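Local coordinates for protein putative LacI-family transcriptional regulator (Bacteroides fragilis, PDB 3GBV) that probably regulates transcription as a LacI-family DNA-binding protein, its periplasmic-binding-protein-like domain presumably sensing a small effector, at residues G30-I43 / G258-F271. Residues are numbered along the deposited sequence; the frame is centred on the assembly and turned at random.
Sequences GIREAVTTYSDFNI and GFNSIKTLCDHLIF
Gly30 and Gly258 meet backbone to backbone where helices 23-37 and 254-270 come together, and with no side chain on either, Gly30 CA and Phe259 CA approach to 4.4 Å. The axes of the segments pass 7.2 Å apart at a crossing angle of -39°, and Gly30 O lies 3.6 Å from Phe259 CA in a CA-H...O contact. Ile31 follows, its CG1 branch lying against Gly258 while CG2 meets the end of Ile262 at about a right angle. Phe259, next to Gly258, enters as a knob among Gly30, Glu33, Ala34 and Thr37. Its CG stands anti to the backbone N (chi1 -173°), which carries the ring along the neighbouring helix: CD1 touches Ala34 CB at 3.5 Å. Ala34 CB also rests on Ile262 CB. Thr37 OG1 approaches the Phe259 ring edge in plane, held there by its 2.8 Å hydrogen bond to Glu33 O, which also accepts from Thr37 N and Thr36 OG1. Tyr38, where the backbone leaves helical geometry, reaches across the second helix, its OH coming alongside the aliphatic chain of Lys263, 3.3 Å from CG. Cys266 SG makes an oblique sulfur-aromatic contact, 4.7 Å from the Tyr38 ring centroid. Phe41 then presents a ring face to the edge of Phe271 in an offset edge-to-face pair, planes 82° apart, while its CB meets Ile270 CD1. Ile43 sets CD1 against Cys266 SG and Ile262 CG2, and CG2 against Ile270 CD1. Beneath lies the parallel sheet (order 2-1-3-4-5-6) of one lobe of the two-lobed periplasmic-binding-protein fold: Ile43 starts strand 43-50, outermost within this chain, and, like Cys266 and Ile270, touches strand 9-16. Helix 254-270, which follows strand 246-251 of the other lobe's sheet, also packs Ser261 and Thr264 onto strands 97-100 and 111-114.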
loop_
_atom_site.group_PDB
_atom_site.type_symbol
_atom_site.label_atom_id
_atom_site.label_comp_id
_atom_site.label_asym_id
_atom_site.label_seq_id
_atom_site.Cartn_x
_atom_site.Cartn_y
_atom_site.Cartn_z
ATOM N N GLY A 30 5.768 17.126 -1.169
ATOM C CA GLY A 30 4.652 17.130 -0.242
ATOM C C GLY A 30 4.469 18.497 0.385
ATOM O O GLY A 30 3.366 19.040 0.391
ATOM N N ILE A 31 5.557 19.050 0.911
ATOM C CA ILE A 31 5.533 20.360 1.542
ATOM C C ILE A 31 5.017 21.414 0.560
ATOM O O ILE A 31 4.176 22.247 0.908
ATOM C CB ILE A 31 6.951 20.757 2.026
ATOM C CG1 ILE A 31 7.372 19.870 3.210
ATOM C CG2 ILE A 31 6.978 22.220 2.425
ATOM C CD1 ILE A 31 8.857 19.957 3.542
ATOM N N ARG A 32 5.518 21.373 -0.670
ATOM C CA ARG A 32 5.094 22.336 -1.678
ATOM C C ARG A 32 3.599 22.235 -1.953
ATOM O O ARG A 32 2.899 23.247 -1.986
ATOM C CB ARG A 32 5.877 22.136 -2.981
ATOM C CG ARG A 32 7.333 22.537 -2.882
ATOM C CD ARG A 32 7.434 23.967 -2.417
ATOM N NE ARG A 32 8.793 24.353 -2.053
ATOM C CZ ARG A 32 9.105 25.526 -1.508
ATOM N NH1 ARG A 32 8.149 26.418 -1.268
ATOM N NH2 ARG A 32 10.366 25.808 -1.196
ATOM N N GLU A 33 3.114 21.013 -2.151
ATOM C CA GLU A 33 1.702 20.802 -2.411
ATOM C C GLU A 33 0.886 21.386 -1.260
ATOM O O GLU A 33 -0.188 21.949 -1.481
ATOM C CB GLU A 33 1.408 19.311 -2.566
ATOM C CG GLU A 33 -0.055 18.967 -2.853
ATOM C CD GLU A 33 -0.569 19.585 -4.148
ATOM O OE1 GLU A 33 0.114 19.440 -5.194
ATOM O OE2 GLU A 33 -1.655 20.207 -4.122
ATOM N N ALA A 34 1.398 21.261 -0.038
ATOM C CA ALA A 34 0.702 21.787 1.137
ATOM C C ALA A 34 0.694 23.316 1.157
ATOM O O ALA A 34 -0.298 23.937 1.536
ATOM C CB ALA A 34 1.343 21.253 2.416
ATOM N N VAL A 35 1.805 23.922 0.758
ATOM C CA VAL A 35 1.887 25.373 0.726
ATOM C C VAL A 35 0.825 25.929 -0.227
ATOM O O VAL A 35 0.070 26.826 0.134
ATOM C CB VAL A 35 3.288 25.835 0.277
ATOM C CG1 VAL A 35 3.322 27.351 0.100
ATOM C CG2 VAL A 35 4.314 25.409 1.310
ATOM N N THR A 36 0.747 25.382 -1.434
ATOM C CA THR A 36 -0.229 25.876 -2.393
ATOM C C THR A 36 -1.658 25.639 -1.910
ATOM O O THR A 36 -2.513 26.513 -2.024
ATOM C CB THR A 36 -0.040 25.223 -3.783
ATOM O OG1 THR A 36 -0.511 23.873 -3.751
ATOM C CG2 THR A 36 1.432 25.228 -4.170
ATOM N N THR A 37 -1.918 24.462 -1.361
ATOM C CA THR A 37 -3.256 24.150 -0.874
ATOM C C THR A 37 -3.744 25.180 0.152
ATOM O O THR A 37 -4.912 25.567 0.147
ATOM C CB THR A 37 -3.299 22.747 -0.226
ATOM O OG1 THR A 37 -2.941 21.758 -1.199
ATOM C CG2 THR A 37 -4.694 22.443 0.302
ATOM N N TYR A 38 -2.848 25.627 1.022
ATOM C CA TYR A 38 -3.209 26.597 2.048
ATOM C C TYR A 38 -2.749 28.017 1.738
ATOM O O TYR A 38 -2.596 28.835 2.641
ATOM C CB TYR A 38 -2.647 26.150 3.395
ATOM C CG TYR A 38 -3.181 24.808 3.823
ATOM C CD1 TYR A 38 -4.499 24.670 4.255
ATOM C CD2 TYR A 38 -2.382 23.667 3.765
ATOM C CE1 TYR A 38 -5.006 23.431 4.617
ATOM C CE2 TYR A 38 -2.880 22.426 4.121
ATOM C CZ TYR A 38 -4.191 22.313 4.548
ATOM O OH TYR A 38 -4.687 21.082 4.912
ATOM N N SER A 39 -2.537 28.308 0.458
ATOM C CA SER A 39 -2.107 29.639 0.036
ATOM C C SER A 39 -3.056 30.714 0.584
ATOM O O SER A 39 -2.643 31.846 0.852
ATOM C CB SER A 39 -2.057 29.712 -1.492
ATOM O OG SER A 39 -3.275 29.258 -2.055
ATOM N N ASP A 40 -4.321 30.343 0.746
ATOM C CA ASP A 40 -5.346 31.237 1.276
ATOM C C ASP A 40 -4.903 31.909 2.568
ATOM O O ASP A 40 -5.132 33.100 2.769
ATOM C CB ASP A 40 -6.629 30.452 1.547
ATOM C CG ASP A 40 -7.702 30.726 0.524
ATOM O OD1 ASP A 40 -7.399 30.665 -0.689
ATOM O OD2 ASP A 40 -8.851 30.997 0.938
ATOM N N PHE A 41 -4.272 31.132 3.442
ATOM C CA PHE A 41 -3.802 31.634 4.726
ATOM C C PHE A 41 -2.408 32.207 4.615
ATOM O O PHE A 41 -1.755 32.484 5.620
ATOM C CB PHE A 41 -3.845 30.504 5.742
ATOM C CG PHE A 41 -5.168 29.817 5.788
ATOM C CD1 PHE A 41 -6.307 30.509 6.194
ATOM C CD2 PHE A 41 -5.301 28.509 5.342
ATOM C CE1 PHE A 41 -7.562 29.906 6.149
ATOM C CE2 PHE A 41 -6.552 27.899 5.293
ATOM C CZ PHE A 41 -7.685 28.602 5.695
ATOM N N ASN A 42 -1.958 32.376 3.378
ATOM C CA ASN A 42 -0.649 32.940 3.094
ATOM C C ASN A 42 0.443 32.408 4.015
ATOM O O ASN A 42 0.829 33.068 4.985
ATOM C CB ASN A 42 -0.724 34.464 3.190
ATOM C CG ASN A 42 -1.817 35.045 2.300
ATOM O OD1 ASN A 42 -1.806 34.863 1.075
ATOM N ND2 ASN A 42 -2.773 35.743 2.914
ATOM N N ILE A 43 0.925 31.209 3.697
ATOM C CA ILE A 43 1.985 30.559 4.459
ATOM C C ILE A 43 3.156 30.300 3.525
ATOM O O ILE A 43 2.969 30.157 2.318
ATOM C CB ILE A 43 1.533 29.197 5.024
ATOM C CG1 ILE A 43 1.114 28.276 3.877
ATOM C CG2 ILE A 43 0.390 29.389 6.004
ATOM C CD1 ILE A 43 0.855 26.851 4.293
ATOM N N GLY A 258 5.322 14.960 4.292
ATOM C CA GLY A 258 5.657 16.370 4.179
ATOM C C GLY A 258 4.390 17.207 4.186
ATOM O O GLY A 258 4.293 18.229 4.873
ATOM N N PHE A 259 3.409 16.761 3.412
ATOM C CA PHE A 259 2.143 17.458 3.331
ATOM C C PHE A 259 1.544 17.579 4.734
ATOM O O PHE A 259 1.209 18.674 5.181
ATOM C CB PHE A 259 1.186 16.695 2.417
ATOM C CG PHE A 259 -0.091 17.423 2.145
ATOM C CD1 PHE A 259 -0.159 18.378 1.136
ATOM C CD2 PHE A 259 -1.216 17.190 2.930
ATOM C CE1 PHE A 259 -1.327 19.096 0.905
ATOM C CE2 PHE A 259 -2.392 17.903 2.708
ATOM C CZ PHE A 259 -2.445 18.862 1.691
ATOM N N ASN A 260 1.422 16.451 5.428
ATOM C CA ASN A 260 0.861 16.436 6.780
ATOM C C ASN A 260 1.618 17.294 7.792
ATOM O O ASN A 260 1.008 17.876 8.688
ATOM C CB ASN A 260 0.776 15.003 7.294
ATOM C CG ASN A 260 -0.452 14.289 6.794
ATOM O OD1 ASN A 260 -0.957 14.587 5.713
ATOM N ND2 ASN A 260 -0.939 13.331 7.571
ATOM N N SER A 261 2.938 17.373 7.664
ATOM C CA SER A 261 3.714 18.183 8.596
ATOM C C SER A 261 3.226 19.620 8.570
ATOM O O SER A 261 2.960 20.216 9.616
ATOM C CB SER A 261 5.207 18.147 8.251
ATOM O OG SER A 261 5.765 16.884 8.569
ATOM N N ILE A 262 3.103 20.162 7.359
ATOM C CA ILE A 262 2.658 21.538 7.154
ATOM C C ILE A 262 1.201 21.707 7.560
ATOM O O ILE A 262 0.828 22.704 8.187
ATOM C CB ILE A 262 2.798 21.952 5.678
ATOM C CG1 ILE A 262 4.234 21.725 5.200
ATOM C CG2 ILE A 262 2.413 23.419 5.522
ATOM C CD1 ILE A 262 5.265 22.583 5.905
ATOM N N LYS A 263 0.375 20.735 7.192
ATOM C CA LYS A 263 -1.042 20.776 7.539
ATOM C C LYS A 263 -1.192 20.869 9.061
ATOM O O LYS A 263 -1.950 21.701 9.570
ATOM C CB LYS A 263 -1.746 19.517 7.028
ATOM C CG LYS A 263 -3.240 19.476 7.339
ATOM C CD LYS A 263 -3.857 18.162 6.890
ATOM C CE LYS A 263 -5.346 18.114 7.193
ATOM N NZ LYS A 263 -5.619 18.304 8.645
ATOM N N THR A 264 -0.460 20.014 9.773
ATOM C CA THR A 264 -0.496 19.987 11.234
ATOM C C THR A 264 -0.087 21.335 11.830
ATOM O O THR A 264 -0.670 21.789 12.807
ATOM C CB THR A 264 0.444 18.907 11.798
ATOM O OG1 THR A 264 0.102 17.622 11.247
ATOM C CG2 THR A 264 0.322 18.858 13.316
ATOM N N LEU A 265 0.920 21.968 11.244
ATOM C CA LEU A 265 1.373 23.263 11.728
ATOM C C LEU A 265 0.306 24.327 11.478
ATOM O O LEU A 265 0.072 25.192 12.323
ATOM C CB LEU A 265 2.680 23.661 11.036
ATOM C CG LEU A 265 3.901 22.859 11.478
ATOM C CD1 LEU A 265 5.142 23.279 10.683
ATOM C CD2 LEU A 265 4.124 23.087 12.964
ATOM N N CYS A 266 -0.336 24.253 10.317
ATOM C CA CYS A 266 -1.375 25.208 9.961
ATOM C C CYS A 266 -2.545 25.141 10.925
ATOM O O CYS A 266 -2.894 26.139 11.547
ATOM C CB CYS A 266 -1.885 24.963 8.537
ATOM S SG CYS A 266 -0.756 25.500 7.235
ATOM N N ASP A 267 -3.148 23.972 11.079
ATOM C CA ASP A 267 -4.293 23.910 11.966
ATOM C C ASP A 267 -3.967 24.042 13.448
ATOM O O ASP A 267 -4.867 24.202 14.267
ATOM C CB ASP A 267 -5.144 22.662 11.678
ATOM C CG ASP A 267 -4.329 21.411 11.572
ATOM O OD1 ASP A 267 -4.880 20.392 11.090
ATOM O OD2 ASP A 267 -3.147 21.444 11.976
ATOM N N HIS A 268 -2.687 24.003 13.797
ATOM C CA HIS A 268 -2.307 24.170 15.192
ATOM C C HIS A 268 -2.094 25.648 15.479
ATOM O O HIS A 268 -2.594 26.180 16.468
ATOM C CB HIS A 268 -1.017 23.419 15.510
ATOM C CG HIS A 268 -0.476 23.708 16.876
ATOM N ND1 HIS A 268 -1.153 23.376 18.030
ATOM C CD2 HIS A 268 0.672 24.306 17.272
ATOM C CE1 HIS A 268 -0.445 23.756 19.079
ATOM N NE2 HIS A 268 0.666 24.323 18.647
ATOM N N LEU A 269 -1.343 26.303 14.601
ATOM C CA LEU A 269 -1.026 27.718 14.742
ATOM C C LEU A 269 -2.129 28.618 14.203
ATOM O O LEU A 269 -2.500 29.597 14.843
ATOM C CB LEU A 269 0.290 28.028 14.019
ATOM C CG LEU A 269 1.532 27.318 14.575
ATOM C CD1 LEU A 269 2.670 27.355 13.556
ATOM C CD2 LEU A 269 1.950 27.973 15.882
ATOM N N ILE A 270 -2.655 28.273 13.032
ATOM C CA ILE A 270 -3.703 29.066 12.396
ATOM C C ILE A 270 -5.118 28.699 12.843
ATOM O O ILE A 270 -5.850 29.547 13.343
ATOM C CB ILE A 270 -3.629 28.948 10.852
ATOM C CG1 ILE A 270 -2.204 29.252 10.372
ATOM C CG2 ILE A 270 -4.615 29.922 10.210
ATOM C CD1 ILE A 270 -2.008 29.121 8.867
ATOM N N PHE A 271 -5.502 27.440 12.668
ATOM C CA PHE A 271 -6.840 26.988 13.045
ATOM C C PHE A 271 -7.010 26.683 14.529
ATOM O O PHE A 271 -8.083 26.254 14.951
ATOM C CB PHE A 271 -7.219 25.746 12.238
ATOM C CG PHE A 271 -7.469 26.020 10.786
ATOM C CD1 PHE A 271 -8.755 25.926 10.265
ATOM C CD2 PHE A 271 -6.427 26.388 9.941
ATOM C CE1 PHE A 271 -9.002 26.198 8.919
ATOM C CE2 PHE A 271 -6.666 26.662 8.596
ATOM C CZ PHE A 271 -7.957 26.565 8.087
#